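Local coordinates for phosphotriesterase homology protein (Escherichia coli, PDB 1BF6), which hydrolyses phosphorylated glyceryl acetates and aromatic acetates and propionates, as a phosphotriesterase-family enzyme that binds two zinc ions per subunit, at residues A[225-229]-A[268-273]. Sequence-based numbering, arbitrary orientation.
Sequences LHALR and LRQSGF
His226 meets the 268-273 segment at both its edge and its face. At the edge, NE2 donates to Ser271 OG at 2.7 Å; the acceptor lies almost in the imidazole plane and the N-H...O angle is 168°, so the bond is nearly straight. Over one face, the edge of Phe273 makes a T-shaped stack, its CE1 above the middle of the imidazole and the ring planes at 74°. The phenyl ring is itself sandwiched: Arg229 CD sits 3.6 Å from the Phe273 ring centroid in a CH-pi contact, while Leu268 CD1 lies over the opposite face. The phenyl edge is met by Leu225 O, 3.5 Å from Phe273 CZ; Leu225 CB, 3.8 Å from the same CZ, lies out of the ring plane on the Leu268 side. Deeper in, Leu225 CD1 touches Leu268 CD2 at 4.0 Å.

In the second shell, Ser271 OG, placed between backbone N and carbonyl carbon (chi1 66°), donates a hydrogen bond to Leu268 O at 2.7 Å. Phe273 N reaches that oxygen from the other side of its carbonyl plane. Gly272, with positive phi, makes the Schellman turn that closes helix 259-270 and brings Phe273 back against helix 218-230. Arg229, extended from CG to NE, continues past the phenyl ring to a salt bridge with Asp277.

Replacing His226 by an alanine would probably leave Ser271 OG without its donor and the Phe273 edge without an aromatic face. The two hydrogen bonds running His226 NE2 to Ser271 OG to Leu268 O share one donor direction and tie two outer helices of this TIM-barrel protein.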
loop_
_atom_site.group_PDB
_atom_site.type_symbol
_atom_site.label_atom_id
_atom_site.label_comp_id
_atom_site.label_asym_id
_atom_site.label_seq_id
_atom_site.Cartn_x
_atom_site.Cartn_y
_atom_site.Cartn_z
ATOM N N LEU A 225 -12.919 5.748 11.221
ATOM C CA LEU A 225 -13.392 6.310 9.957
ATOM C C LEU A 225 -14.508 7.330 10.219
ATOM O O LEU A 225 -14.560 8.375 9.574
ATOM C CB LEU A 225 -13.848 5.221 8.993
ATOM C CG LEU A 225 -12.713 4.391 8.391
ATOM C CD1 LEU A 225 -13.282 3.253 7.544
ATOM C CD2 LEU A 225 -11.794 5.293 7.543
ATOM N N HIS A 226 -15.368 7.046 11.196
ATOM C CA HIS A 226 -16.446 7.966 11.547
ATOM C C HIS A 226 -15.901 9.294 12.067
ATOM O O HIS A 226 -16.448 10.355 11.765
ATOM C CB HIS A 226 -17.387 7.344 12.587
ATOM C CG HIS A 226 -18.462 6.494 11.984
ATOM N ND1 HIS A 226 -19.702 6.995 11.650
ATOM C CD2 HIS A 226 -18.459 5.200 11.584
ATOM C CE1 HIS A 226 -20.413 6.048 11.064
ATOM N NE2 HIS A 226 -19.680 4.951 11.010
ATOM N N ALA A 227 -14.817 9.236 12.837
ATOM C CA ALA A 227 -14.192 10.444 13.387
ATOM C C ALA A 227 -13.711 11.326 12.229
ATOM O O ALA A 227 -13.862 12.547 12.260
ATOM C CB ALA A 227 -13.020 10.073 14.300
ATOM N N LEU A 228 -13.172 10.692 11.194
ATOM C CA LEU A 228 -12.679 11.404 10.018
ATOM C C LEU A 228 -13.839 11.974 9.201
ATOM O O LEU A 228 -13.804 13.125 8.772
ATOM C CB LEU A 228 -11.795 10.479 9.174
ATOM C CG LEU A 228 -10.577 9.979 9.972
ATOM C CD1 LEU A 228 -9.722 9.066 9.108
ATOM C CD2 LEU A 228 -9.765 11.152 10.514
ATOM N N ARG A 229 -14.887 11.180 9.035
ATOM C CA ARG A 229 -16.070 11.629 8.315
ATOM C C ARG A 229 -16.717 12.823 9.041
ATOM O O ARG A 229 -17.113 13.804 8.400
ATOM C CB ARG A 229 -17.080 10.484 8.216
ATOM C CG ARG A 229 -18.374 10.879 7.531
ATOM C CD ARG A 229 -19.352 9.731 7.554
ATOM N NE ARG A 229 -20.596 10.084 6.888
ATOM C CZ ARG A 229 -21.783 10.063 7.476
ATOM N NH1 ARG A 229 -21.887 9.705 8.749
ATOM N NH2 ARG A 229 -22.861 10.410 6.791
ATOM N N LEU A 268 -19.750 -0.684 7.279
ATOM C CA LEU A 268 -19.503 0.751 7.322
ATOM C C LEU A 268 -20.795 1.486 6.915
ATOM O O LEU A 268 -21.214 2.431 7.579
ATOM C CB LEU A 268 -18.358 1.105 6.365
ATOM C CG LEU A 268 -17.789 2.521 6.472
ATOM C CD1 LEU A 268 -17.342 2.786 7.902
ATOM C CD2 LEU A 268 -16.619 2.680 5.499
ATOM N N ARG A 269 -21.422 1.049 5.829
ATOM C CA ARG A 269 -22.671 1.669 5.390
ATOM C C ARG A 269 -23.760 1.480 6.461
ATOM O O ARG A 269 -24.533 2.401 6.751
ATOM C CB ARG A 269 -23.131 1.099 4.046
ATOM C CG ARG A 269 -22.312 1.566 2.843
ATOM C CD ARG A 269 -22.990 1.234 1.533
ATOM N NE ARG A 269 -23.215 -0.205 1.397
ATOM C CZ ARG A 269 -22.573 -0.998 0.544
ATOM N NH1 ARG A 269 -21.678 -0.505 -0.305
ATOM N NH2 ARG A 269 -22.852 -2.299 0.523
ATOM N N GLN A 270 -23.775 0.309 7.094
ATOM C CA GLN A 270 -24.755 0.028 8.144
ATOM C C GLN A 270 -24.579 0.967 9.331
ATOM O O GLN A 270 -25.560 1.403 9.936
ATOM C CB GLN A 270 -24.676 -1.442 8.586
ATOM C CG GLN A 270 -25.203 -2.423 7.530
ATOM C CD GLN A 270 -24.620 -3.832 7.660
ATOM O OE1 GLN A 270 -24.097 -4.222 8.717
ATOM N NE2 GLN A 270 -24.695 -4.597 6.573
ATOM N N SER A 271 -23.332 1.328 9.631
ATOM C CA SER A 271 -23.054 2.233 10.737
ATOM C C SER A 271 -23.369 3.690 10.395
ATOM O O SER A 271 -23.236 4.565 11.252
ATOM C CB SER A 271 -21.592 2.109 11.195
ATOM O OG SER A 271 -20.695 2.562 10.196
ATOM N N GLY A 272 -23.730 3.961 9.139
ATOM C CA GLY A 272 -24.073 5.331 8.767
ATOM C C GLY A 272 -23.444 6.005 7.552
ATOM O O GLY A 272 -23.890 7.085 7.166
ATOM N N PHE A 273 -22.420 5.405 6.951
ATOM C CA PHE A 273 -21.763 6.005 5.786
ATOM C C PHE A 273 -22.614 5.894 4.529
ATOM O O PHE A 273 -23.131 4.821 4.216
ATOM C CB PHE A 273 -20.421 5.314 5.495
ATOM C CG PHE A 273 -19.231 5.907 6.211
ATOM C CD1 PHE A 273 -19.240 6.103 7.586
ATOM C CD2 PHE A 273 -18.062 6.198 5.501
ATOM C CE1 PHE A 273 -18.092 6.578 8.256
ATOM C CE2 PHE A 273 -16.913 6.675 6.153
ATOM C CZ PHE A 273 -16.928 6.864 7.533
#